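Local coordinates for A1 protein (Enterobacteria phage Qbeta, PDB 3RLK) that is the read-through form of the phage coat protein, a minor structural component of the virion that is probably required for infection of the host cell, at residues Ala33-Glu38 / Lys121-Phe126; Trp50-Ala55 / Gly127-Phe132; Thr102-Asp107 / Gln113-Arg118. All coordinates share one frame; numbering follows the deposited sequence.

Contact 1: residues Ala33-Glu38 / Lys121-Phe126; sequences AIWSLE and KKPGAF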
loop_
_atom_site.group_PDB
_atom_site.type_symbol
_atom_site.label_atom_id
_atom_site.label_comp_id
_atom_site.label_asym_id
_atom_site.label_seq_id
_atom_site.Cartn_x
_atom_site.Cartn_y
_atom_site.Cartn_z
ATOM N N ALA A 33 -5.979 -10.485 -5.852
ATOM C CA ALA A 33 -6.376 -10.138 -7.194
ATOM C C ALA A 33 -5.887 -8.731 -7.515
ATOM O O ALA A 33 -5.908 -7.768 -6.677
ATOM C CB ALA A 33 -7.887 -10.204 -7.336
ATOM N N ILE A 34 -5.441 -8.574 -8.751
ATOM C CA ILE A 34 -5.067 -7.238 -9.246
ATOM C C ILE A 34 -5.941 -6.756 -10.473
ATOM O O ILE A 34 -6.478 -7.610 -11.161
ATOM C CB ILE A 34 -3.593 -7.135 -9.512
ATOM C CG1 ILE A 34 -3.164 -8.157 -10.569
ATOM C CG2 ILE A 34 -2.784 -7.295 -8.190
ATOM C CD1 ILE A 34 -1.785 -7.715 -11.258
ATOM N N TRP A 35 -6.028 -5.410 -10.685
ATOM C CA TRP A 35 -7.116 -4.836 -11.492
ATOM C C TRP A 35 -6.599 -3.677 -12.270
ATOM O O TRP A 35 -5.585 -3.095 -11.888
ATOM C CB TRP A 35 -8.204 -4.281 -10.576
ATOM C CG TRP A 35 -8.706 -5.338 -9.641
ATOM C CD1 TRP A 35 -8.135 -5.704 -8.420
ATOM C CD2 TRP A 35 -9.827 -6.205 -9.857
ATOM N NE1 TRP A 35 -8.876 -6.730 -7.870
ATOM C CE2 TRP A 35 -9.919 -7.038 -8.723
ATOM C CE3 TRP A 35 -10.819 -6.317 -10.890
ATOM C CZ2 TRP A 35 -10.946 -7.979 -8.576
ATOM C CZ3 TRP A 35 -11.845 -7.266 -10.730
ATOM C CH2 TRP A 35 -11.876 -8.101 -9.611
ATOM N N SER A 36 -7.349 -3.339 -13.340
ATOM C CA SER A 36 -7.135 -2.080 -14.097
ATOM C C SER A 36 -8.403 -1.253 -13.854
ATOM O O SER A 36 -9.537 -1.768 -14.037
ATOM C CB SER A 36 -6.934 -2.374 -15.600
ATOM O OG SER A 36 -6.826 -1.181 -16.356
ATOM N N LEU A 37 -8.247 -0.002 -13.406
ATOM C CA LEU A 37 -9.329 0.920 -13.229
ATOM C C LEU A 37 -9.142 2.142 -14.180
ATOM O O LEU A 37 -8.430 3.052 -13.847
ATOM C CB LEU A 37 -9.366 1.381 -11.755
ATOM C CG LEU A 37 -10.176 0.498 -10.813
ATOM C CD1 LEU A 37 -9.460 -0.823 -10.547
ATOM C CD2 LEU A 37 -10.361 1.361 -9.487
ATOM N N GLU A 38 -9.759 2.125 -15.375
ATOM C CA GLU A 38 -9.544 3.219 -16.326
ATOM C C GLU A 38 -10.853 3.713 -16.913
ATOM O O GLU A 38 -10.973 4.919 -17.171
ATOM C CB GLU A 38 -8.610 2.806 -17.475
ATOM C CG GLU A 38 -7.135 2.486 -17.172
ATOM C CD GLU A 38 -6.379 3.555 -16.367
ATOM O OE1 GLU A 38 -6.692 4.808 -16.416
ATOM O OE2 GLU A 38 -5.426 3.118 -15.692
ATOM N N LYS A 121 -15.917 -0.302 -9.221
ATOM C CA LYS A 121 -17.018 -1.222 -9.151
ATOM C C LYS A 121 -16.570 -2.600 -9.726
ATOM O O LYS A 121 -16.185 -2.682 -10.856
ATOM C CB LYS A 121 -18.230 -0.705 -9.932
ATOM C CG LYS A 121 -19.447 -1.699 -9.743
ATOM C CD LYS A 121 -20.581 -1.358 -10.659
ATOM C CE LYS A 121 -21.746 -2.346 -10.464
ATOM N NZ LYS A 121 -22.394 -2.255 -9.066
ATOM N N LYS A 122 -16.599 -3.644 -8.909
ATOM C CA LYS A 122 -16.218 -4.990 -9.395
ATOM C C LYS A 122 -17.290 -5.694 -10.217
ATOM O O LYS A 122 -18.489 -5.398 -10.093
ATOM C CB LYS A 122 -15.854 -5.881 -8.215
ATOM C CG LYS A 122 -14.710 -5.292 -7.382
ATOM C CD LYS A 122 -13.639 -6.313 -6.958
ATOM C CE LYS A 122 -14.033 -7.109 -5.755
ATOM N NZ LYS A 122 -12.906 -7.078 -4.756
ATOM N N PRO A 123 -16.870 -6.663 -11.038
ATOM C CA PRO A 123 -17.913 -7.528 -11.621
ATOM C C PRO A 123 -18.462 -8.447 -10.487
ATOM O O PRO A 123 -17.835 -8.547 -9.383
ATOM C CB PRO A 123 -17.133 -8.387 -12.659
ATOM C CG PRO A 123 -15.723 -7.959 -12.607
ATOM C CD PRO A 123 -15.512 -7.042 -11.429
ATOM N N GLY A 124 -19.583 -9.116 -10.717
ATOM C CA GLY A 124 -20.102 -10.067 -9.714
ATOM C C GLY A 124 -21.504 -9.694 -9.247
ATOM O O GLY A 124 -21.974 -8.621 -9.555
ATOM N N ALA A 125 -22.171 -10.594 -8.496
ATOM C CA ALA A 125 -23.627 -10.506 -8.290
ATOM C C ALA A 125 -24.051 -9.193 -7.642
ATOM O O ALA A 125 -25.073 -8.580 -8.031
ATOM C CB ALA A 125 -24.140 -11.681 -7.446
ATOM N N PHE A 126 -23.288 -8.793 -6.625
ATOM C CA PHE A 126 -23.616 -7.617 -5.824
ATOM C C PHE A 126 -22.912 -6.389 -6.389
ATOM O O PHE A 126 -23.261 -5.227 -6.020
ATOM C CB PHE A 126 -23.239 -7.832 -4.344
ATOM C CG PHE A 126 -24.087 -8.867 -3.644
ATOM C CD1 PHE A 126 -23.524 -10.033 -3.129
ATOM C CD2 PHE A 126 -25.484 -8.688 -3.535
ATOM C CE1 PHE A 126 -24.332 -11.010 -2.466
ATOM C CE2 PHE A 126 -26.306 -9.655 -2.896
ATOM C CZ PHE A 126 -25.726 -10.820 -2.366
#
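W35 and K122 meet because both side chains leave the backbone with CG anti to the carbonyl carbon (chi1 -56° and -58°); chi2 of the lysine (-137°) then sets CD over the indole, and the further bends at chi3 and chi4 direct NZ to E130. The aliphatic middle of K122 thus lies on the six-membered part of the indole. Its CD lies 3.4 Å above the ring plane, displaced toward the rim, and is 3.6 Å from W35 CZ2; the two side chains cross at about a right angle. The ring of P123 arrives from the direction opposite to W35, with its CD 3.7 Å from W35 CZ3. Neighbouring residues of the 121-126 loop thus cover the far end of one tryptophan with methylenes, and no hydrogen bond joins the two segments. The contact is made by methylenes; the amine of K122 goes on to a salt bridge with E130, with a long, weak ion pair to D146 besides. Held in this way, the amine would keep the lysine chain folded against the ring. The indole is also fixed from other directions, by F132 in an edge-to-face pair and by A55 and E57 of strand 52-58. The CA atoms of W35 and K122 are 9.3 Å apart, because strand 52-58 runs between the partners: S36 pairs with V56 on one of its edges, and K121 bonds to Y53 and A55 on the other. W35 therefore reaches over an intervening strand to the loop between strands 117-121 and 129-135. Such packing of a large aromatic across a strongly curled sheet, with a connecting loop laid over its outer end, fits the beta-barrel of this read-through domain.

Contact 2: residues Trp50-Ala55 / Gly127-Phe132; sequences WPIYNA and GNIERF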
loop_
_atom_site.group_PDB
_atom_site.type_symbol
_atom_site.label_atom_id
_atom_site.label_comp_id
_atom_site.label_asym_id
_atom_site.label_seq_id
_atom_site.Cartn_x
_atom_site.Cartn_y
_atom_site.Cartn_z
ATOM N N TRP A 50 -14.379 12.480 -6.970
ATOM C CA TRP A 50 -13.547 11.495 -7.722
ATOM C C TRP A 50 -14.483 10.596 -8.541
ATOM O O TRP A 50 -15.592 10.359 -8.115
ATOM C CB TRP A 50 -12.650 10.661 -6.773
ATOM C CG TRP A 50 -13.354 9.963 -5.647
ATOM C CD1 TRP A 50 -13.934 8.750 -5.688
ATOM C CD2 TRP A 50 -13.510 10.446 -4.318
ATOM N NE1 TRP A 50 -14.463 8.436 -4.485
ATOM C CE2 TRP A 50 -14.219 9.461 -3.610
ATOM C CE3 TRP A 50 -13.109 11.622 -3.649
ATOM C CZ2 TRP A 50 -14.560 9.603 -2.253
ATOM C CZ3 TRP A 50 -13.480 11.787 -2.303
ATOM C CH2 TRP A 50 -14.196 10.781 -1.629
ATOM N N PRO A 51 -14.011 10.070 -9.698
ATOM C CA PRO A 51 -14.910 9.200 -10.419
ATOM C C PRO A 51 -15.063 7.881 -9.701
ATOM O O PRO A 51 -14.262 7.530 -8.811
ATOM C CB PRO A 51 -14.192 8.948 -11.745
ATOM C CG PRO A 51 -12.927 9.794 -11.775
ATOM C CD PRO A 51 -12.702 10.270 -10.362
ATOM N N ILE A 52 -15.997 7.068 -10.146
ATOM C CA ILE A 52 -15.930 5.633 -9.809
ATOM C C ILE A 52 -15.606 4.963 -11.114
ATOM O O ILE A 52 -16.249 5.242 -12.156
ATOM C CB ILE A 52 -17.236 5.068 -9.164
ATOM C CG1 ILE A 52 -17.520 5.830 -7.864
ATOM C CG2 ILE A 52 -17.127 3.575 -8.928
ATOM C CD1 ILE A 52 -18.798 5.448 -7.142
ATOM N N TYR A 53 -14.658 4.056 -11.048
ATOM C CA TYR A 53 -14.256 3.272 -12.215
ATOM C C TYR A 53 -14.891 1.882 -12.197
ATOM O O TYR A 53 -15.337 1.336 -11.164
ATOM C CB TYR A 53 -12.728 3.119 -12.258
ATOM C CG TYR A 53 -12.012 4.442 -12.432
ATOM C CD1 TYR A 53 -11.619 4.877 -13.686
ATOM C CD2 TYR A 53 -11.691 5.248 -11.311
ATOM C CE1 TYR A 53 -10.961 6.116 -13.861
ATOM C CE2 TYR A 53 -11.034 6.465 -11.468
ATOM C CZ TYR A 53 -10.667 6.884 -12.755
ATOM O OH TYR A 53 -10.019 8.095 -12.934
ATOM N N ASN A 54 -14.921 1.310 -13.380
ATOM C CA ASN A 54 -15.203 -0.093 -13.515
ATOM C C ASN A 54 -13.882 -0.811 -13.358
ATOM O O ASN A 54 -12.931 -0.544 -14.117
ATOM C CB ASN A 54 -15.744 -0.334 -14.921
ATOM C CG ASN A 54 -17.235 0.013 -15.066
ATOM O OD1 ASN A 54 -18.051 -0.275 -14.198
ATOM N ND2 ASN A 54 -17.588 0.585 -16.190
ATOM N N ALA A 55 -13.796 -1.732 -12.395
ATOM C CA ALA A 55 -12.613 -2.547 -12.222
ATOM C C ALA A 55 -12.521 -3.716 -13.161
ATOM O O ALA A 55 -13.452 -4.519 -13.194
ATOM C CB ALA A 55 -12.461 -3.012 -10.703
ATOM N N GLY A 127 -21.914 -6.637 -7.255
ATOM C CA GLY A 127 -21.234 -5.530 -7.950
ATOM C C GLY A 127 -20.584 -4.584 -6.949
ATOM O O GLY A 127 -20.906 -3.387 -6.913
ATOM N N ASN A 128 -19.702 -5.114 -6.117
ATOM C CA ASN A 128 -19.175 -4.364 -4.979
ATOM C C ASN A 128 -18.323 -3.152 -5.359
ATOM O O ASN A 128 -17.458 -3.253 -6.231
ATOM C CB ASN A 128 -18.356 -5.286 -4.083
ATOM C CG ASN A 128 -19.179 -6.391 -3.475
ATOM O OD1 ASN A 128 -20.328 -6.182 -3.114
ATOM N ND2 ASN A 128 -18.588 -7.575 -3.360
ATOM N N ILE A 129 -18.543 -2.020 -4.697
ATOM C CA ILE A 129 -17.740 -0.845 -4.956
ATOM C C ILE A 129 -16.676 -0.754 -3.856
ATOM O O ILE A 129 -17.020 -0.697 -2.678
ATOM C CB ILE A 129 -18.594 0.439 -5.117
ATOM C CG1 ILE A 129 -19.445 0.361 -6.431
ATOM C CG2 ILE A 129 -17.693 1.659 -5.143
ATOM C CD1 ILE A 129 -20.516 1.490 -6.596
ATOM N N GLU A 130 -15.408 -0.790 -4.252
ATOM C CA GLU A 130 -14.304 -0.902 -3.265
ATOM C C GLU A 130 -13.274 0.157 -3.525
ATOM O O GLU A 130 -13.350 0.874 -4.552
ATOM C CB GLU A 130 -13.710 -2.320 -3.314
ATOM C CG GLU A 130 -14.707 -3.330 -2.717
ATOM C CD GLU A 130 -14.249 -4.787 -2.736
ATOM O OE1 GLU A 130 -13.122 -5.025 -3.241
ATOM O OE2 GLU A 130 -15.041 -5.661 -2.192
ATOM N N ARG A 131 -12.350 0.349 -2.585
ATOM C CA ARG A 131 -11.213 1.256 -2.840
ATOM C C ARG A 131 -9.940 0.476 -3.123
ATOM O O ARG A 131 -9.640 -0.559 -2.403
ATOM C CB ARG A 131 -11.051 2.278 -1.699
ATOM C CG ARG A 131 -12.059 3.408 -1.931
ATOM C CD ARG A 131 -12.753 3.779 -0.768
ATOM N NE ARG A 131 -13.938 4.651 -1.044
ATOM C CZ ARG A 131 -14.340 5.600 -0.219
ATOM N NH1 ARG A 131 -13.630 5.837 0.884
ATOM N NH2 ARG A 131 -15.440 6.314 -0.498
ATOM N N PHE A 132 -9.206 0.922 -4.167
ATOM C CA PHE A 132 -8.114 0.154 -4.748
ATOM C C PHE A 132 -6.821 0.974 -4.658
ATOM O O PHE A 132 -6.737 2.129 -5.167
ATOM C CB PHE A 132 -8.368 -0.155 -6.224
ATOM C CG PHE A 132 -9.470 -1.101 -6.459
ATOM C CD1 PHE A 132 -9.205 -2.410 -6.795
ATOM C CD2 PHE A 132 -10.772 -0.683 -6.327
ATOM C CE1 PHE A 132 -10.299 -3.319 -7.068
ATOM C CE2 PHE A 132 -11.846 -1.521 -6.570
ATOM C CZ PHE A 132 -11.624 -2.844 -6.909
#
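This is a side-chain contact, without hydrogen bonds across it, between two strands that flank a common neighbour: W50-A55 leads into strand 52-58 and G127-F132 into strand 129-135, with strand 117-121 paired to both. Residues 50-55 and 129-132 run at 92° to each other, consistent with a strongly curled sheet, and the backbones approach most closely at I52 and I129, whose CA atoms are 8.3 Å apart. There the two CG2 methyls face each other loosely at 4.3 Å. Further along, the A55 methyl touches the end of the phenyl ring of F132, CB to CZ 3.9 Å. At the other end W50 carries its indole in the crowded position between backbone N and carbonyl carbon (chi1 54°), which brings CZ2 3.8 Å from R131 NH2. That nitrogen lies at the edge of the indole, near its plane, and the guanidinium stands almost perpendicular to the ring, at 87°, so the pair is not a stack. E119 of the middle strand orders both groups, its OE1 accepting from W50 NE1 and its OE2 forming a salt bridge with R131 NE. R131 NH1 is hydrogen-bonded to A105 O and NH2 salt-bridged to D107 OD1, which probably fixes the guanidinium's rotation. Around this row, M110 and R111 of helix 107-112 pack on W50, I129 rests on E119 and K121 of strand 117-121, and L37 of strand 34-38 touches both A55 and F132.

Contact 3: residues Thr102-Asp107 / Gln113-Arg118; sequences TYLATD and QKYDIR
L104 packs against Y115 and I117 where a short helical turn is followed by helix 107-112, with T106 as its N-cap, and then by strand 117-121 of the beta-barrel. Apolar contacts carry the pairing. L104 holds CG anti to the carbonyl carbon (chi1 -74°), which turns its end toward both partners. Its CD2 methyl reaches between them, 3.8 Å from Y115 CD2 and 4.0 Å from I117 CD1; the leucine and isoleucine side chains meet at about a right angle. L144 of helix 144-147 also rests on L104, and I133 lies against both Y115 and I117, so the site belongs to the buried interior. The hydroxyl of Y115 is hydrogen-bonded to C181 O.

Polar links lie beside this core. T106 OG1 donates to Y103 O (2.8 Å) in the carbonyl plane, at a C=O to donor angle of 150°, and accepts from A109 N as the cap. T106 N gives Y103 O a second bond, and OG1 sits above the centre of the Y103 ring. A water joins Y103 OH (3.0 Å) to K114 NZ (2.8 Å), which is also hydrogen-bonded to T174 O. In the interior, L104 O has no polar partner and meets instead the methyl CD1 of I117, 3.5 Å away.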
loop_
_atom_site.group_PDB
_atom_site.type_symbol
_atom_site.label_atom_id
_atom_site.label_comp_id
_atom_site.label_asym_id
_atom_site.label_seq_id
_atom_site.Cartn_x
_atom_site.Cartn_y
_atom_site.Cartn_z
ATOM N N THR A 102 -6.439 0.135 6.429
ATOM C CA THR A 102 -7.773 0.608 6.923
ATOM C C THR A 102 -7.909 2.102 6.660
ATOM O O THR A 102 -8.815 2.526 5.936
ATOM C CB THR A 102 -8.031 0.231 8.409
ATOM O OG1 THR A 102 -8.169 -1.203 8.532
ATOM C CG2 THR A 102 -9.261 0.959 8.944
ATOM N N TYR A 103 -6.975 2.903 7.148
ATOM C CA TYR A 103 -6.951 4.305 6.784
ATOM C C TYR A 103 -7.028 4.532 5.283
ATOM O O TYR A 103 -7.728 5.431 4.853
ATOM C CB TYR A 103 -5.651 4.977 7.244
ATOM C CG TYR A 103 -5.744 6.459 7.139
ATOM C CD1 TYR A 103 -6.423 7.185 8.104
ATOM C CD2 TYR A 103 -5.172 7.138 6.077
ATOM C CE1 TYR A 103 -6.542 8.557 8.022
ATOM C CE2 TYR A 103 -5.273 8.515 5.968
ATOM C CZ TYR A 103 -5.920 9.217 6.992
ATOM O OH TYR A 103 -6.033 10.547 6.879
ATOM N N LEU A 104 -6.258 3.781 4.495
ATOM C CA LEU A 104 -6.181 4.093 3.056
ATOM C C LEU A 104 -7.564 3.891 2.397
ATOM O O LEU A 104 -7.778 4.361 1.258
ATOM C CB LEU A 104 -5.138 3.224 2.351
ATOM C CG LEU A 104 -3.660 3.614 2.654
ATOM C CD1 LEU A 104 -2.688 2.536 2.274
ATOM C CD2 LEU A 104 -3.246 4.940 1.965
ATOM N N ALA A 105 -8.443 3.108 3.027
ATOM C CA ALA A 105 -9.806 2.920 2.443
ATOM C C ALA A 105 -10.824 4.024 2.860
ATOM O O ALA A 105 -11.998 4.021 2.457
ATOM C CB ALA A 105 -10.348 1.482 2.723
ATOM N N THR A 106 -10.377 4.953 3.694
ATOM C CA THR A 106 -11.276 5.979 4.219
ATOM C C THR A 106 -11.526 7.106 3.223
ATOM O O THR A 106 -10.751 7.345 2.282
ATOM C CB THR A 106 -10.757 6.618 5.556
ATOM O OG1 THR A 106 -9.611 7.416 5.290
ATOM C CG2 THR A 106 -10.488 5.510 6.605
ATOM N N ASP A 107 -12.663 7.764 3.405
ATOM C CA ASP A 107 -12.982 8.958 2.617
ATOM C C ASP A 107 -11.891 10.009 2.700
ATOM O O ASP A 107 -11.545 10.671 1.719
ATOM C CB ASP A 107 -14.314 9.540 3.120
ATOM C CG ASP A 107 -15.522 8.845 2.522
ATOM O OD1 ASP A 107 -15.358 7.792 1.860
ATOM O OD2 ASP A 107 -16.659 9.335 2.742
ATOM N N GLN A 113 -5.392 11.901 -1.569
ATOM C CA GLN A 113 -4.484 11.229 -2.510
ATOM C C GLN A 113 -3.006 11.424 -2.195
ATOM O O GLN A 113 -2.209 11.689 -3.094
ATOM C CB GLN A 113 -4.778 11.635 -3.954
ATOM C CG GLN A 113 -6.222 11.276 -4.461
ATOM C CD GLN A 113 -6.478 9.829 -4.606
ATOM O OE1 GLN A 113 -7.493 9.300 -4.161
ATOM N NE2 GLN A 113 -5.595 9.168 -5.281
ATOM N N LYS A 114 -2.642 11.301 -0.928
ATOM C CA LYS A 114 -1.220 11.204 -0.524
ATOM C C LYS A 114 -0.648 9.922 -1.124
ATOM O O LYS A 114 0.520 9.921 -1.500
ATOM C CB LYS A 114 -1.106 11.137 0.998
ATOM C CG LYS A 114 -1.519 12.491 1.674
ATOM C CD LYS A 114 -1.602 12.254 3.154
ATOM C CE LYS A 114 -1.863 13.613 3.823
ATOM N NZ LYS A 114 -2.362 13.311 5.213
ATOM N N TYR A 115 -1.464 8.864 -1.253
ATOM C CA TYR A 115 -1.136 7.726 -2.137
ATOM C C TYR A 115 -2.200 7.709 -3.232
ATOM O O TYR A 115 -3.269 8.267 -3.025
ATOM C CB TYR A 115 -1.216 6.383 -1.345
ATOM C CG TYR A 115 -0.034 6.236 -0.419
ATOM C CD1 TYR A 115 1.151 5.596 -0.853
ATOM C CD2 TYR A 115 -0.088 6.750 0.889
ATOM C CE1 TYR A 115 2.272 5.502 -0.001
ATOM C CE2 TYR A 115 1.050 6.662 1.755
ATOM C CZ TYR A 115 2.196 5.980 1.291
ATOM O OH TYR A 115 3.292 5.854 2.129
ATOM N N ASP A 116 -1.937 7.090 -4.376
ATOM C CA ASP A 116 -2.979 7.059 -5.424
ATOM C C ASP A 116 -3.937 5.911 -5.153
ATOM O O ASP A 116 -3.521 4.741 -5.097
ATOM C CB ASP A 116 -2.373 6.819 -6.812
ATOM C CG ASP A 116 -1.451 7.961 -7.245
ATOM O OD1 ASP A 116 -1.961 9.074 -7.353
ATOM O OD2 ASP A 116 -0.245 7.722 -7.493
ATOM N N ILE A 117 -5.214 6.246 -4.983
ATOM C CA ILE A 117 -6.227 5.279 -4.573
ATOM C C ILE A 117 -7.424 5.558 -5.511
ATOM O O ILE A 117 -7.760 6.711 -5.705
ATOM C CB ILE A 117 -6.634 5.543 -3.132
ATOM C CG1 ILE A 117 -5.384 5.699 -2.230
ATOM C CG2 ILE A 117 -7.632 4.469 -2.654
ATOM C CD1 ILE A 117 -5.752 6.284 -0.846
ATOM N N ARG A 118 -7.990 4.541 -6.145
ATOM C CA ARG A 118 -9.181 4.766 -7.034
ATOM C C ARG A 118 -10.342 3.993 -6.506
ATOM O O ARG A 118 -10.179 2.856 -6.026
ATOM C CB ARG A 118 -8.893 4.387 -8.506
ATOM C CG ARG A 118 -8.013 5.442 -9.177
ATOM C CD ARG A 118 -7.828 5.195 -10.681
ATOM N NE ARG A 118 -7.119 6.327 -11.268
ATOM C CZ ARG A 118 -6.831 6.483 -12.566
ATOM N NH1 ARG A 118 -7.257 5.622 -13.464
ATOM N NH2 ARG A 118 -6.111 7.561 -12.951
HETATM O O HOH W 1 -4.474 11.573 4.581
#

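In the fold
From the N terminus, strand 34-38 supplies the first half of contact 1 and residues 50-55 the first half of contact 2. Residues 102-107 then open contact 3, which closes after one short helix at 113-118, the shortest loop of the three. Next, 121-126 closes contact 1 and 127-132 closes contact 2. Contacts 1 and 2 therefore cross, and contact 3 is nested inside both. All three reach the same curled sheet. Contacts 1 and 2 lie side by side, centres about 7 Å apart, while contact 3 joins the turn at 102-104 and the start of helix 107-112 to its strand 117-121. R118 of contact 3 reaches both others, E38 by its side chain and F132 by its backbone.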